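Local coordinates for protein hemoglobin chain d1 (Lumbricus terrestris, PDB 1X9F) that binds heme and probably carries oxygen as a globin subunit of the earthworm's large extracellular hemoglobin, at residues V25-E30 with H113-R118. Residues are numbered along the deposited sequence; the frame is centred on the assembly and turned at random.
Sequences VAFGLE and HVLGDR
The R118 guanidinium meets the ring of F27 with one face and the carboxylate of E30 with its edge. On the face lies F27 CD2, 4.1 Å from R118 NE and offset toward the rim. From the ring's side, that NE sits at the edge, near the ring plane. The ring and guanidinium planes stand 77° apart, so the ring edge points at the guanidinium face. At the guanidinium edge, E30 OE1 accepts a bond from R118 NH2 at 2.8 Å, nearly straight at 165°. A weak second bond runs from R118 NH1 to the same OE1. Both bonds fall on one carboxylate oxygen; NH2 comes from its syn side but tilted well out of the carboxylate plane, while OE1 lies in the guanidinium plane. E30 reaches across with CG anti to the backbone N and an extended chain, while R118 bends at chi2, and its planar end lies between F27 and E30. A water bridges E30 OE2 and D117 OD2. The two acidic oxygens are 4.3 Å apart, and the water between them may ease their repulsion. An alanine in place of E30 would probably leave R118 without its charge partner here and its planar end freer to turn. Deeper in, F27 CZ packs against V114 CG2 at 3.7 Å and against L115 CD2 at 4.0 Å. The contact joins helix 21-38 to helix 101-119, the B and G helices of the globin fold. The short segments run roughly antiparallel, at 136°, with axes 10.9 Å apart. F27 also touches L67 of helix 57-75, and L115 touches W14 and A17 of helix 4-18. D117 OD1 forms a salt bridge with R33 of a neighbouring subunit, another copy of this protein, which ties this helix pair into the assembly.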
ATOM      1  N   VAL D  25     -16.067  -7.811   5.180  1.00 26.82           N
ATOM      2  CA  VAL D  25     -15.633  -9.206   5.147  1.00 27.08           C
ATOM      3  C   VAL D  25     -14.150  -9.364   5.505  1.00 24.36           C
ATOM      4  O   VAL D  25     -13.796 -10.254   6.279  1.00 25.54           O
ATOM      5  CB  VAL D  25     -15.947  -9.863   3.782  1.00 28.17           C
ATOM      6  CG1 VAL D  25     -15.615 -11.354   3.798  1.00 29.60           C
ATOM      7  CG2 VAL D  25     -17.420  -9.666   3.433  1.00 27.94           C
ATOM      8  N   ALA D  26     -13.286  -8.504   4.966  1.00 23.26           N
ATOM      9  CA  ALA D  26     -11.857  -8.599   5.274  1.00 24.68           C
ATOM     10  C   ALA D  26     -11.545  -8.192   6.711  1.00 24.78           C
ATOM     11  O   ALA D  26     -10.649  -8.756   7.342  1.00 25.04           O
ATOM     12  CB  ALA D  26     -11.030  -7.780   4.292  1.00 22.45           C
ATOM     13  N   PHE D  27     -12.295  -7.217   7.220  1.00 24.45           N
ATOM     14  CA  PHE D  27     -12.085  -6.716   8.573  1.00 24.95           C
ATOM     15  C   PHE D  27     -12.411  -7.832   9.551  1.00 25.53           C
ATOM     16  O   PHE D  27     -11.626  -8.136  10.461  1.00 25.46           O
ATOM     17  CB  PHE D  27     -12.979  -5.496   8.818  1.00 26.90           C
ATOM     18  CG  PHE D  27     -12.889  -4.936  10.210  1.00 27.52           C
ATOM     19  CD1 PHE D  27     -13.639  -5.486  11.243  1.00 25.76           C
ATOM     20  CD2 PHE D  27     -12.065  -3.850  10.488  1.00 31.89           C
ATOM     21  CE1 PHE D  27     -13.560  -4.976  12.533  1.00 25.07           C
ATOM     22  CE2 PHE D  27     -11.984  -3.330  11.776  1.00 32.04           C
ATOM     23  CZ  PHE D  27     -12.736  -3.895  12.799  1.00 28.14           C
ATOM     24  N   GLY D  28     -13.576  -8.446   9.345  1.00 26.00           N
ATOM     25  CA  GLY D  28     -14.051  -9.510  10.223  1.00 28.77           C
ATOM     26  C   GLY D  28     -13.118 -10.704  10.307  1.00 25.96           C
ATOM     27  O   GLY D  28     -12.909 -11.263  11.385  1.00 24.11           O
ATOM     28  N   LEU D  29     -12.569 -11.087   9.157  1.00 26.77           N
ATOM     29  CA  LEU D  29     -11.660 -12.221   9.042  1.00 28.46           C
ATOM     30  C   LEU D  29     -10.377 -11.931   9.809  1.00 27.85           C
ATOM     31  O   LEU D  29      -9.918 -12.754  10.606  1.00 26.82           O
ATOM     32  CB  LEU D  29     -11.357 -12.492   7.559  1.00 30.21           C
ATOM     33  CG  LEU D  29     -10.219 -13.441   7.154  1.00 36.38           C
ATOM     34  CD1 LEU D  29     -10.686 -14.893   7.128  1.00 43.14           C
ATOM     35  CD2 LEU D  29      -9.656 -13.047   5.795  1.00 35.34           C
ATOM     36  N   GLU D  30      -9.814 -10.751   9.565  1.00 28.11           N
ATOM     37  CA  GLU D  30      -8.584 -10.338  10.223  1.00 29.06           C
ATOM     38  C   GLU D  30      -8.767 -10.345  11.732  1.00 26.85           C
ATOM     39  O   GLU D  30      -7.892 -10.805  12.472  1.00 27.30           O
ATOM     40  CB  GLU D  30      -8.165  -8.949   9.758  1.00 29.85           C
ATOM     41  CG  GLU D  30      -6.783  -8.538  10.246  1.00 35.41           C
ATOM     42  CD  GLU D  30      -6.386  -7.154   9.778  1.00 48.06           C
ATOM     43  OE1 GLU D  30      -6.909  -6.690   8.739  1.00 44.80           O
ATOM     44  OE2 GLU D  30      -5.540  -6.522  10.447  1.00 53.68           O
ATOM     45  N   HIS D 113      -7.143  -3.465  18.701  1.00 27.79           N
ATOM     46  CA  HIS D 113      -5.880  -3.619  17.991  1.00 27.74           C
ATOM     47  C   HIS D 113      -6.065  -3.520  16.472  1.00 29.24           C
ATOM     48  O   HIS D 113      -5.324  -2.792  15.801  1.00 29.18           O
ATOM     49  CB  HIS D 113      -5.243  -4.952  18.385  1.00 28.40           C
ATOM     50  CG  HIS D 113      -3.847  -5.128  17.879  1.00 31.07           C
ATOM     51  ND1 HIS D 113      -3.568  -5.431  16.564  1.00 36.84           N
ATOM     52  CD2 HIS D 113      -2.653  -5.057  18.512  1.00 32.29           C
ATOM     53  CE1 HIS D 113      -2.261  -5.530  16.407  1.00 36.80           C
ATOM     54  NE2 HIS D 113      -1.683  -5.307  17.573  1.00 35.58           N
ATOM     55  N   VAL D 114      -7.052  -4.239  15.935  1.00 29.32           N
ATOM     56  CA  VAL D 114      -7.360  -4.154  14.507  1.00 29.55           C
ATOM     57  C   VAL D 114      -7.889  -2.764  14.139  1.00 29.12           C
ATOM     58  O   VAL D 114      -7.549  -2.237  13.077  1.00 31.14           O
ATOM     59  CB  VAL D 114      -8.313  -5.287  13.996  1.00 30.66           C
ATOM     60  CG1 VAL D 114      -7.759  -6.672  14.354  1.00 30.76           C
ATOM     61  CG2 VAL D 114      -9.732  -5.131  14.525  1.00 35.29           C
ATOM     62  N   LEU D 115      -8.702  -2.171  15.015  1.00 27.99           N
ATOM     63  CA  LEU D 115      -9.206  -0.817  14.782  1.00 28.04           C
ATOM     64  C   LEU D 115      -8.050   0.176  14.717  1.00 28.47           C
ATOM     65  O   LEU D 115      -8.019   1.052  13.843  1.00 24.02           O
ATOM     66  CB  LEU D 115     -10.218  -0.405  15.852  1.00 27.71           C
ATOM     67  CG  LEU D 115     -11.649  -0.923  15.673  1.00 25.96           C
ATOM     68  CD1 LEU D 115     -12.433  -0.700  16.940  1.00 26.67           C
ATOM     69  CD2 LEU D 115     -12.350  -0.264  14.498  1.00 23.67           C
ATOM     70  N   GLY D 116      -7.096   0.009  15.633  1.00 29.61           N
ATOM     71  CA  GLY D 116      -5.863   0.793  15.661  1.00 32.02           C
ATOM     72  C   GLY D 116      -5.117   0.795  14.339  1.00 34.55           C
ATOM     73  O   GLY D 116      -4.657   1.845  13.888  1.00 36.05           O
ATOM     74  N   ASP D 117      -5.001  -0.375  13.713  1.00 36.04           N
ATOM     75  CA  ASP D 117      -4.349  -0.486  12.409  1.00 38.43           C
ATOM     76  C   ASP D 117      -5.086   0.301  11.348  1.00 36.97           C
ATOM     77  O   ASP D 117      -4.467   0.990  10.543  1.00 40.30           O
ATOM     78  CB  ASP D 117      -4.266  -1.944  11.961  1.00 41.24           C
ATOM     79  CG  ASP D 117      -3.311  -2.755  12.797  1.00 46.06           C
ATOM     80  OD1 ASP D 117      -2.214  -2.248  13.114  1.00 50.58           O
ATOM     81  OD2 ASP D 117      -3.564  -3.915  13.179  1.00 50.31           O
ATOM     82  N   ARG D 118      -6.407   0.184  11.339  1.00 37.02           N
ATOM     83  CA  ARG D 118      -7.219   0.851  10.334  1.00 36.06           C
ATOM     84  C   ARG D 118      -7.216   2.359  10.508  1.00 35.43           C
ATOM     85  O   ARG D 118      -7.074   3.100   9.532  1.00 35.91           O
ATOM     86  CB  ARG D 118      -8.654   0.345  10.396  1.00 36.49           C
ATOM     87  CG  ARG D 118      -8.831  -1.072   9.885  1.00 42.24           C
ATOM     88  CD  ARG D 118      -8.961  -1.147   8.369  1.00 52.22           C
ATOM     89  NE  ARG D 118      -9.136  -2.515   7.874  1.00 48.55           N
ATOM     90  CZ  ARG D 118      -8.420  -3.569   8.260  1.00 51.79           C
ATOM     91  NH1 ARG D 118      -7.438  -3.449   9.149  1.00 50.63           N
ATOM     92  NH2 ARG D 118      -8.678  -4.759   7.738  1.00 51.62           N
TER
HETATM   93  O   HOH W   1      -4.599  -6.240  12.806  1.00 42.77           O